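Local structure of anopheles Plasmodium-responsive Leucine-rich repeat protein 1 (Anopheles gambiae, 3OJA) at residues Ser222-Arg227 against His241-Asp246; Arg325-Tyr330 against Thr346-Thr351; Arg491-Pro496 against Thr512-Arg517. The protein probably serves the mosquito's response to Plasmodium, in complex with a second protein that its helical dimerization region contacts. All blocks are in the same frame, centred on the assembly; numbering follows the deposited sequence.

Contact 1. Residues Ser222-Arg227 against His241-Asp246. With NAG (2-acetamido-2-deoxy-beta-D-glucopyranose), chain G.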
loop_
_atom_site.group_PDB
_atom_site.type_symbol
_atom_site.label_atom_id
_atom_site.label_comp_id
_atom_site.label_asym_id
_atom_site.label_seq_id
_atom_site.Cartn_x
_atom_site.Cartn_y
_atom_site.Cartn_z
ATOM N N SER B 222 11.724 13.010 -0.258
ATOM C CA SER B 222 10.525 12.875 0.506
ATOM C C SER B 222 9.664 14.117 0.422
ATOM O O SER B 222 9.226 14.625 1.410
ATOM C CB SER B 222 10.871 12.708 1.955
ATOM O OG SER B 222 11.994 11.903 2.112
ATOM N N ILE B 223 9.374 14.618 -0.745
ATOM C CA ILE B 223 8.716 15.908 -0.833
ATOM C C ILE B 223 7.237 15.775 -0.439
ATOM O O ILE B 223 6.570 14.823 -0.852
ATOM C CB ILE B 223 8.891 16.461 -2.267
ATOM C CG1 ILE B 223 10.355 16.692 -2.545
ATOM C CG2 ILE B 223 8.171 17.682 -2.444
ATOM C CD1 ILE B 223 10.653 16.921 -3.962
ATOM N N ASN B 224 6.723 16.686 0.369
ATOM C CA ASN B 224 5.282 16.712 0.603
ATOM C C ASN B 224 4.733 18.068 0.330
ATOM O O ASN B 224 3.531 18.237 0.402
ATOM C CB ASN B 224 4.806 16.267 2.030
ATOM C CG ASN B 224 5.604 16.928 3.168
ATOM O OD1 ASN B 224 6.164 18.050 3.023
ATOM N ND2 ASN B 224 5.711 16.217 4.310
ATOM N N VAL B 225 5.588 19.041 0.060
ATOM C CA VAL B 225 5.115 20.397 -0.134
ATOM C C VAL B 225 5.824 20.966 -1.333
ATOM O O VAL B 225 7.038 20.908 -1.393
ATOM C CB VAL B 225 5.438 21.284 1.074
ATOM C CG1 VAL B 225 5.122 22.710 0.734
ATOM C CG2 VAL B 225 4.665 20.838 2.319
ATOM N N VAL B 226 5.093 21.504 -2.292
ATOM C CA VAL B 226 5.704 22.179 -3.416
ATOM C C VAL B 226 5.323 23.672 -3.347
ATOM O O VAL B 226 4.173 23.994 -3.055
ATOM C CB VAL B 226 5.151 21.611 -4.747
ATOM C CG1 VAL B 226 5.803 22.296 -5.947
ATOM C CG2 VAL B 226 5.239 20.109 -4.793
ATOM N N ARG B 227 6.263 24.575 -3.636
ATOM C CA ARG B 227 6.004 26.014 -3.599
ATOM C C ARG B 227 6.825 26.785 -4.639
ATOM O O ARG B 227 7.773 26.266 -5.175
ATOM C CB ARG B 227 6.295 26.554 -2.194
ATOM C CG ARG B 227 7.714 26.368 -1.737
ATOM C CD ARG B 227 8.058 27.126 -0.388
ATOM N NE ARG B 227 9.229 27.958 -0.608
ATOM C CZ ARG B 227 10.427 27.763 -0.070
ATOM N NH1 ARG B 227 10.643 26.795 0.817
ATOM N NH2 ARG B 227 11.423 28.566 -0.406
ATOM N N HIS B 241 8.301 8.806 -6.646
ATOM C CA HIS B 241 9.040 8.405 -5.445
ATOM C C HIS B 241 9.213 9.569 -4.413
ATOM O O HIS B 241 10.291 10.072 -4.133
ATOM C CB HIS B 241 10.357 7.663 -5.820
ATOM C CG HIS B 241 10.131 6.272 -6.341
ATOM N ND1 HIS B 241 9.963 5.170 -5.498
ATOM C CD2 HIS B 241 10.022 5.790 -7.607
ATOM C CE1 HIS B 241 9.769 4.091 -6.229
ATOM N NE2 HIS B 241 9.800 4.430 -7.519
ATOM N N ASN B 242 8.096 9.969 -3.843
ATOM C CA ASN B 242 8.074 11.032 -2.861
ATOM C C ASN B 242 6.960 10.806 -1.804
ATOM O O ASN B 242 6.409 9.705 -1.709
ATOM C CB ASN B 242 7.962 12.401 -3.577
ATOM C CG ASN B 242 9.354 12.967 -4.001
ATOM O OD1 ASN B 242 10.147 13.448 -3.158
ATOM N ND2 ASN B 242 9.637 12.925 -5.322
ATOM N N ASN B 243 6.659 11.862 -1.036
ATOM C CA ASN B 243 5.700 11.850 0.055
ATOM C C ASN B 243 4.516 12.812 -0.184
ATOM O O ASN B 243 4.014 13.514 0.716
ATOM C CB ASN B 243 6.439 12.251 1.329
ATOM C CG ASN B 243 5.674 11.877 2.589
ATOM O OD1 ASN B 243 4.806 10.966 2.542
ATOM N ND2 ASN B 243 6.019 12.539 3.730
ATOM N N LEU B 244 4.081 12.862 -1.426
ATOM C CA LEU B 244 2.993 13.780 -1.810
ATOM C C LEU B 244 1.619 13.240 -1.393
ATOM O O LEU B 244 1.322 12.022 -1.525
ATOM C CB LEU B 244 3.005 14.050 -3.323
ATOM C CG LEU B 244 4.129 14.980 -3.734
ATOM C CD1 LEU B 244 4.149 15.007 -5.232
ATOM C CD2 LEU B 244 3.936 16.344 -3.139
ATOM N N THR B 245 0.786 14.138 -0.874
ATOM C CA THR B 245 -0.518 13.706 -0.391
ATOM C C THR B 245 -1.603 14.588 -0.882
ATOM O O THR B 245 -2.731 14.253 -0.719
ATOM C CB THR B 245 -0.617 13.547 1.116
ATOM O OG1 THR B 245 0.056 14.627 1.773
ATOM C CG2 THR B 245 0.016 12.241 1.515
ATOM N N ASP B 246 -1.293 15.704 -1.505
ATOM C CA ASP B 246 -2.337 16.388 -2.219
ATOM C C ASP B 246 -1.807 16.838 -3.591
ATOM O O ASP B 246 -0.625 16.771 -3.826
ATOM C CB ASP B 246 -2.861 17.563 -1.395
ATOM C CG ASP B 246 -1.981 18.800 -1.520
ATOM O OD1 ASP B 246 -0.750 18.738 -1.121
ATOM O OD2 ASP B 246 -2.548 19.823 -2.063
HETATM C C1 NAG G . 5.025 12.420 4.719
HETATM C C2 NAG G . 6.063 12.063 5.746
HETATM C C3 NAG G . 5.556 12.055 7.183
HETATM C C4 NAG G . 4.836 13.355 7.480
HETATM C C5 NAG G . 3.837 13.699 6.355
HETATM C C6 NAG G . 3.257 15.091 6.562
HETATM C C7 NAG G . 7.743 10.498 5.373
HETATM C C8 NAG G . 8.089 9.061 5.169
HETATM N N2 NAG G . 6.436 10.717 5.496
HETATM O O3 NAG G . 6.559 11.803 8.148
HETATM O O4 NAG G . 4.221 13.208 8.754
HETATM O O5 NAG G . 4.414 13.630 5.049
HETATM O O6 NAG G . 4.277 16.076 6.618
HETATM O O7 NAG G . 8.598 11.413 5.434
HETATM O O HOH W 1 8.136 14.057 4.068
HETATM O O HOH W 2 1.405 16.846 -0.208
HETATM O O HOH W 3 1.038 19.962 0.172
#
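Ile-223 presents its backbone N-H to the amide oxygen of Asn-242, and the tight half of the contact is built on that bond. It is nearly straight, N to OD1 2.8 Å with 171° at the hydrogen, although the donor stands somewhat tilted from the amide plane. The two side chains run alongside each other, so that Ile-223 CG1 also rests against OD1. The return bond, Asn-243 N to Ile-223 O at 3.0 Å, is more bent. On the same buried side, Leu-244 CD2 lies 4.3 Å from Val-226 CG2. Asn-242 occupies the consensus asparagine position of a leucine-rich repeat and is a rung of the asparagine ladder: its ND2 bonds Leu-239 O and Ala-218 O, while Asn-264 OD1 takes up Leu-244 N one turn further on. The other side is looser and carries sugar and water. Asn-243, its CG trans to the backbone N (chi1 -163°), swings ND2 outward into the glycosidic bond with NAG C1. Asn-224 ND2 donates to the ring oxygen O5 of that sugar at 3.0 Å, and one water ties Ser-222 O, Asn-243 ND2 and NAG O7 together. Further along, two waters stand between Asn-224 O and Asp-246 OD1.

Contact 2. Residues Arg325-Tyr330 against Thr346-Thr351. With NAG (2-acetamido-2-deoxy-beta-D-glucopyranose), chain I.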
loop_
_atom_site.group_PDB
_atom_site.type_symbol
_atom_site.label_atom_id
_atom_site.label_comp_id
_atom_site.label_asym_id
_atom_site.label_seq_id
_atom_site.Cartn_x
_atom_site.Cartn_y
_atom_site.Cartn_z
ATOM N N ARG B 325 -10.987 9.770 -24.630
ATOM C CA ARG B 325 -10.150 10.710 -25.341
ATOM C C ARG B 325 -8.672 10.350 -25.282
ATOM O O ARG B 325 -7.858 11.000 -25.979
ATOM C CB ARG B 325 -10.336 12.114 -24.795
ATOM C CG ARG B 325 -11.530 12.793 -25.325
ATOM C CD ARG B 325 -11.738 14.169 -24.653
ATOM N NE ARG B 325 -12.832 14.867 -25.304
ATOM C CZ ARG B 325 -14.106 14.513 -25.167
ATOM N NH1 ARG B 325 -14.407 13.532 -24.350
ATOM N NH2 ARG B 325 -15.082 15.148 -25.803
ATOM N N LEU B 326 -8.311 9.326 -24.502
ATOM C CA LEU B 326 -6.893 8.963 -24.350
ATOM C C LEU B 326 -6.355 8.085 -25.481
ATOM O O LEU B 326 -7.118 7.538 -26.228
ATOM C CB LEU B 326 -6.700 8.222 -23.034
ATOM C CG LEU B 326 -7.118 8.983 -21.778
ATOM C CD1 LEU B 326 -7.387 7.961 -20.625
ATOM C CD2 LEU B 326 -6.092 10.090 -21.440
ATOM N N GLU B 327 -5.035 7.956 -25.568
ATOM C CA GLU B 327 -4.360 6.948 -26.391
ATOM C C GLU B 327 -3.824 5.775 -25.556
ATOM O O GLU B 327 -3.630 4.686 -26.043
ATOM C CB GLU B 327 -3.193 7.586 -27.162
ATOM C CG GLU B 327 -3.670 8.348 -28.366
ATOM C CD GLU B 327 -2.649 9.293 -28.979
ATOM O OE1 GLU B 327 -1.415 9.071 -28.756
ATOM O OE2 GLU B 327 -3.078 10.232 -29.726
ATOM N N ASN B 328 -3.565 5.998 -24.284
ATOM C CA ASN B 328 -2.853 5.023 -23.509
ATOM C C ASN B 328 -3.499 5.060 -22.133
ATOM O O ASN B 328 -3.493 6.087 -21.481
ATOM C CB ASN B 328 -1.392 5.458 -23.379
ATOM C CG ASN B 328 -0.559 5.202 -24.615
ATOM O OD1 ASN B 328 0.211 4.278 -24.635
ATOM N ND2 ASN B 328 -0.654 6.055 -25.611
ATOM N N LEU B 329 -4.063 3.963 -21.668
ATOM C CA LEU B 329 -4.788 3.996 -20.398
ATOM C C LEU B 329 -4.446 2.733 -19.645
ATOM O O LEU B 329 -4.704 1.617 -20.118
ATOM C CB LEU B 329 -6.300 4.120 -20.616
ATOM C CG LEU B 329 -7.107 4.095 -19.320
ATOM C CD1 LEU B 329 -6.524 5.130 -18.349
ATOM C CD2 LEU B 329 -8.581 4.308 -19.522
ATOM N N TYR B 330 -3.799 2.893 -18.501
ATOM C CA TYR B 330 -3.288 1.728 -17.767
ATOM C C TYR B 330 -4.128 1.592 -16.495
ATOM O O TYR B 330 -3.964 2.360 -15.581
ATOM C CB TYR B 330 -1.813 1.918 -17.444
ATOM C CG TYR B 330 -0.985 2.130 -18.694
ATOM C CD1 TYR B 330 -0.893 1.148 -19.640
ATOM C CD2 TYR B 330 -0.332 3.302 -18.924
ATOM C CE1 TYR B 330 -0.209 1.300 -20.767
ATOM C CE2 TYR B 330 0.385 3.489 -20.093
ATOM C CZ TYR B 330 0.438 2.456 -21.025
ATOM O OH TYR B 330 1.135 2.565 -22.218
ATOM N N THR B 346 -10.478 6.443 -28.674
ATOM C CA THR B 346 -9.227 6.560 -29.387
ATOM C C THR B 346 -8.106 5.751 -28.775
ATOM O O THR B 346 -6.987 5.928 -29.166
ATOM C CB THR B 346 -8.738 8.070 -29.511
ATOM O OG1 THR B 346 -8.597 8.674 -28.225
ATOM C CG2 THR B 346 -9.689 8.888 -30.318
ATOM N N LEU B 347 -8.366 4.843 -27.854
ATOM C CA LEU B 347 -7.290 4.137 -27.181
ATOM C C LEU B 347 -6.526 3.243 -28.150
ATOM O O LEU B 347 -7.119 2.611 -28.998
ATOM C CB LEU B 347 -7.866 3.311 -26.041
ATOM C CG LEU B 347 -8.331 4.073 -24.786
ATOM C CD1 LEU B 347 -9.373 3.364 -24.006
ATOM C CD2 LEU B 347 -7.200 4.388 -23.845
ATOM N N LYS B 348 -5.203 3.200 -28.056
ATOM C CA LYS B 348 -4.413 2.218 -28.810
ATOM C C LYS B 348 -3.742 1.278 -27.832
ATOM O O LYS B 348 -3.315 0.183 -28.195
ATOM C CB LYS B 348 -3.328 2.865 -29.641
ATOM C CG LYS B 348 -3.664 4.235 -30.204
ATOM C CD LYS B 348 -4.473 4.268 -31.522
ATOM C CE LYS B 348 -4.502 5.769 -32.064
ATOM N NZ LYS B 348 -5.319 6.867 -31.281
ATOM N N ASN B 349 -3.677 1.709 -26.579
ATOM C CA ASN B 349 -3.076 0.921 -25.531
ATOM C C ASN B 349 -3.852 0.888 -24.229
ATOM O O ASN B 349 -4.095 1.926 -23.633
ATOM C CB ASN B 349 -1.718 1.452 -25.269
ATOM C CG ASN B 349 -0.744 0.445 -25.474
ATOM O OD1 ASN B 349 -0.678 -0.540 -24.685
ATOM N ND2 ASN B 349 -0.039 0.548 -26.625
ATOM N N LEU B 350 -4.255 -0.288 -23.776
ATOM C CA LEU B 350 -5.154 -0.344 -22.645
ATOM C C LEU B 350 -4.687 -1.494 -21.811
ATOM O O LEU B 350 -4.498 -2.529 -22.380
ATOM C CB LEU B 350 -6.580 -0.567 -23.152
ATOM C CG LEU B 350 -7.701 -0.604 -22.086
ATOM C CD1 LEU B 350 -7.612 0.630 -21.227
ATOM C CD2 LEU B 350 -9.156 -0.747 -22.643
ATOM N N THR B 351 -4.462 -1.352 -20.498
ATOM C CA THR B 351 -4.192 -2.536 -19.636
ATOM C C THR B 351 -5.293 -2.777 -18.614
ATOM O O THR B 351 -5.711 -1.842 -17.964
ATOM C CB THR B 351 -2.882 -2.420 -18.816
ATOM O OG1 THR B 351 -2.893 -1.206 -18.025
ATOM C CG2 THR B 351 -1.724 -2.439 -19.702
HETATM C C1 NAG I . 0.893 -0.551 -26.899
HETATM C C2 NAG I . 1.001 -1.321 -28.217
HETATM C C3 NAG I . 1.639 -2.672 -27.831
HETATM C C4 NAG I . 2.819 -2.435 -26.883
HETATM C C5 NAG I . 2.292 -2.059 -25.519
HETATM C C6 NAG I . 3.178 -1.251 -24.526
HETATM C C7 NAG I . -0.696 -2.089 -29.894
HETATM C C8 NAG I . -1.915 -1.633 -30.660
HETATM N N2 NAG I . -0.344 -1.352 -28.815
HETATM O O3 NAG I . 1.993 -3.480 -28.950
HETATM O O4 NAG I . 3.434 -3.657 -26.676
HETATM O O5 NAG I . 1.050 -1.438 -25.779
HETATM O O6 NAG I . 2.429 -0.290 -23.722
HETATM O O7 NAG I . -0.100 -3.105 -30.294
#
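Leu-329 and Leu-350 lie side by side and point the same way, on the inner face of two nearly parallel strands, 328-330 and 349-351, whose directions differ by 6°. Leu-350 CD1 sits 3.8 Å from Leu-329 CB, and Leu-347 adds its CD2 to that same CB from the turn before the strand. The opposite face, the concave surface in a leucine-rich repeat solenoid, is polar. There the Asn-328 side chain slants across Asn-349, its OD1 3.5 Å from Asn-349 CB. Tyr-330 crosses Thr-351 at a slant, and Thr-351 OG1 lies at the edge of the ring, near its plane, 3.5 Å from CD1. With chi1 at 55°, that hydroxyl sits between backbone N and carbonyl carbon and bonds Asp-332. Before the strands, Thr-346 OG1 donates to Leu-326 O at 2.7 Å from well above the carbonyl plane. Lys-348 runs beside Glu-327 but bends back, NZ bonding Thr-346 O at 2.9 Å. Glu-327 O receives two N-H groups, from Lys-348 and Asn-349, which pins the entry to strand 349-351. The acid and amine, 4.3 Å apart from Glu-327 OE2 to Lys-348 NZ, are too far apart for a salt bridge but probably still attract each other, whereas the NAG covalently attached to Asn-349 ND2 makes the polar face a carbohydrate-bearing one.

Contact 3. Residues Arg491-Pro496 against Thr512-Arg517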
loop_
_atom_site.group_PDB
_atom_site.type_symbol
_atom_site.label_atom_id
_atom_site.label_comp_id
_atom_site.label_asym_id
_atom_site.label_seq_id
_atom_site.Cartn_x
_atom_site.Cartn_y
_atom_site.Cartn_z
ATOM N N ARG B 491 0.968 0.384 7.357
ATOM C CA ARG B 491 0.385 1.238 6.365
ATOM C C ARG B 491 1.510 1.796 5.529
ATOM O O ARG B 491 1.420 1.799 4.318
ATOM C CB ARG B 491 -0.442 2.330 7.016
ATOM C CG ARG B 491 -1.769 1.816 7.479
ATOM C CD ARG B 491 -2.523 2.800 8.338
ATOM N NE ARG B 491 -3.657 2.067 8.852
ATOM C CZ ARG B 491 -4.814 1.938 8.227
ATOM N NH1 ARG B 491 -5.018 2.565 7.080
ATOM N NH2 ARG B 491 -5.759 1.184 8.755
ATOM N N ARG B 492 2.585 2.239 6.191
ATOM C CA ARG B 492 3.695 2.846 5.507
ATOM C C ARG B 492 4.291 1.954 4.426
ATOM O O ARG B 492 4.625 2.459 3.384
ATOM C CB ARG B 492 4.795 3.244 6.475
ATOM C CG ARG B 492 5.808 4.268 5.905
ATOM C CD ARG B 492 7.091 4.271 6.739
ATOM N NE ARG B 492 8.178 5.083 6.151
ATOM C CZ ARG B 492 9.271 5.507 6.810
ATOM N NH1 ARG B 492 9.469 5.204 8.104
ATOM N NH2 ARG B 492 10.179 6.240 6.157
ATOM N N TYR B 493 4.431 0.657 4.679
ATOM C CA TYR B 493 5.099 -0.238 3.748
ATOM C C TYR B 493 4.092 -1.012 2.954
ATOM O O TYR B 493 4.389 -1.983 2.321
ATOM C CB TYR B 493 6.102 -1.157 4.478
ATOM C CG TYR B 493 7.202 -0.355 5.144
ATOM C CD1 TYR B 493 8.122 0.339 4.377
ATOM C CD2 TYR B 493 7.291 -0.224 6.532
ATOM C CE1 TYR B 493 9.080 1.089 4.939
ATOM C CE2 TYR B 493 8.277 0.573 7.115
ATOM C CZ TYR B 493 9.162 1.218 6.297
ATOM O OH TYR B 493 10.177 2.012 6.797
ATOM N N ARG B 494 2.863 -0.580 2.988
ATOM C CA ARG B 494 1.809 -1.224 2.215
ATOM C C ARG B 494 1.681 -2.711 2.445
ATOM O O ARG B 494 1.337 -3.448 1.542
ATOM C CB ARG B 494 2.010 -0.944 0.750
ATOM C CG ARG B 494 1.970 0.539 0.508
ATOM C CD ARG B 494 2.505 0.969 -0.784
ATOM N NE ARG B 494 2.493 2.415 -0.832
ATOM C CZ ARG B 494 2.451 3.144 -1.947
ATOM N NH1 ARG B 494 2.373 2.521 -3.119
ATOM N NH2 ARG B 494 2.493 4.484 -1.876
ATOM N N LEU B 495 1.902 -3.138 3.681
ATOM C CA LEU B 495 1.739 -4.519 4.063
ATOM C C LEU B 495 0.265 -4.798 4.405
ATOM O O LEU B 495 -0.446 -3.952 4.914
ATOM C CB LEU B 495 2.644 -4.780 5.253
ATOM C CG LEU B 495 4.113 -4.563 4.918
ATOM C CD1 LEU B 495 5.038 -4.688 6.131
ATOM C CD2 LEU B 495 4.542 -5.571 3.852
ATOM N N PRO B 496 -0.204 -6.006 4.138
ATOM C CA PRO B 496 -1.600 -6.228 4.486
ATOM C C PRO B 496 -1.643 -6.737 5.904
ATOM O O PRO B 496 -0.830 -7.590 6.214
ATOM C CB PRO B 496 -2.005 -7.333 3.514
ATOM C CG PRO B 496 -0.652 -7.956 3.015
ATOM C CD PRO B 496 0.455 -7.253 3.728
ATOM N N THR B 512 10.317 -8.378 8.383
ATOM C CA THR B 512 10.636 -9.295 7.312
ATOM C C THR B 512 10.637 -8.476 6.045
ATOM O O THR B 512 11.531 -8.621 5.206
ATOM C CB THR B 512 9.624 -10.500 7.261
ATOM O OG1 THR B 512 10.001 -11.461 8.256
ATOM C CG2 THR B 512 9.565 -11.161 5.889
ATOM N N HIS B 513 9.639 -7.603 5.906
ATOM C CA HIS B 513 9.598 -6.695 4.741
ATOM C C HIS B 513 10.911 -5.859 4.612
ATOM O O HIS B 513 11.514 -5.847 3.545
ATOM C CB HIS B 513 8.401 -5.741 4.761
ATOM C CG HIS B 513 8.448 -4.733 3.654
ATOM N ND1 HIS B 513 8.361 -5.090 2.321
ATOM C CD2 HIS B 513 8.607 -3.389 3.670
ATOM C CE1 HIS B 513 8.444 -4.005 1.575
ATOM N NE2 HIS B 513 8.593 -2.960 2.368
ATOM N N LEU B 514 11.333 -5.182 5.687
ATOM C CA LEU B 514 12.524 -4.358 5.618
ATOM C C LEU B 514 13.762 -5.147 5.228
ATOM O O LEU B 514 14.536 -4.636 4.410
ATOM C CB LEU B 514 12.759 -3.631 6.909
ATOM C CG LEU B 514 11.557 -2.736 7.088
ATOM C CD1 LEU B 514 11.576 -2.132 8.465
ATOM C CD2 LEU B 514 11.453 -1.621 5.968
ATOM N N LYS B 515 13.924 -6.371 5.772
ATOM C CA LYS B 515 15.103 -7.189 5.572
ATOM C C LYS B 515 15.198 -7.717 4.142
ATOM O O LYS B 515 16.280 -7.749 3.535
ATOM C CB LYS B 515 15.071 -8.351 6.527
ATOM C CG LYS B 515 15.687 -8.013 7.874
ATOM C CD LYS B 515 15.756 -9.201 8.848
ATOM C CE LYS B 515 14.386 -9.846 9.162
ATOM N NZ LYS B 515 14.429 -10.724 10.355
ATOM N N GLU B 516 14.048 -8.120 3.606
ATOM C CA GLU B 516 13.947 -8.509 2.225
ATOM C C GLU B 516 14.296 -7.330 1.360
ATOM O O GLU B 516 15.045 -7.495 0.406
ATOM C CB GLU B 516 12.554 -9.054 1.870
ATOM C CG GLU B 516 12.274 -10.315 2.647
ATOM C CD GLU B 516 11.101 -11.179 2.157
ATOM O OE1 GLU B 516 10.069 -10.660 1.604
ATOM O OE2 GLU B 516 11.239 -12.418 2.386
ATOM N N ARG B 517 13.776 -6.149 1.690
ATOM C CA ARG B 517 14.002 -4.986 0.876
ATOM C C ARG B 517 15.450 -4.623 0.879
ATOM O O ARG B 517 15.980 -4.450 -0.167
ATOM C CB ARG B 517 13.160 -3.801 1.305
ATOM C CG ARG B 517 13.136 -2.663 0.297
ATOM C CD ARG B 517 12.390 -1.538 0.856
ATOM N NE ARG B 517 12.995 -0.983 2.054
ATOM C CZ ARG B 517 12.727 0.234 2.504
ATOM N NH1 ARG B 517 11.884 0.977 1.823
ATOM N NH2 ARG B 517 13.280 0.715 3.602
#
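Tyr-493, the first residue past a helix, lays its side chain across His-513, Leu-514 and Arg-517 of the next one. The route begins at CB, which touches His-513 CD2 at 3.5 Å. CG stands opposite the carbonyl carbon (chi1 -62°), which turns the ring toward helix 503-579. CG and CD1 remain against the imidazole, but the two rings are neither stacked nor perpendicular: their centroids are 5.4 Å apart and their planes meet at 46°. At CE1 and CZ the partner changes to Leu-514, whose CD2 is 3.7 Å from CZ. This methyl sits over one face of the ring, 3.9 Å from the centroid and 20° off the normal, a CH-pi contact; the opposite face has Arg-492 CB above its rim. CE1 also has Arg-517 NH1 at 4.2 Å, with the guanidinium plane almost square to the ring. At the tip, OH bonds an acidic side chain of the other protein chain, which also supplies an acid for Arg-517 NH2. Arg-494, with positive phi, is the C-prime residue of a Schellman motif that ends the helix, closed by Leu-495 N to Leu-490 O and, inside it, Arg-494 N to Arg-491 O; Leu-495 is thereby brought back so that CD1 meets His-513 CB at 3.8 Å. No hydrogen bond joins the two segments. The junction belongs to the dimerization region: helix 456-492 stops here and helix 503-579 passes by, while Arg-494 reaches the repeat domain through Glu-265, Asn-264 and Asn-287, in loops following strands 258-260 and 282-284.

How the contacts relate
The three contacts follow one another along the chain without touching, yet contacts 1 and 3 are linked. Their centres are about 21 Å apart and their nearest atoms about 7 Å; Asn-264 bonds Leu-244 through its side chain and Arg-494 through its carbonyl. The glycan on Asn-243 spans the same interval, since Asn-224 and Arg-492 both neighbour it. Contact 2 lies further off, its centre about 28 Å from that of contact 1 and about 32 Å from that of contact 3, and carries a separate sugar on strand 349-351, at the end of the repeat array. Solenoid repeats supply contacts 1 and 2; contact 3 lies within the helical region, whose Arg-494 bonds repeat loops beside contact 1.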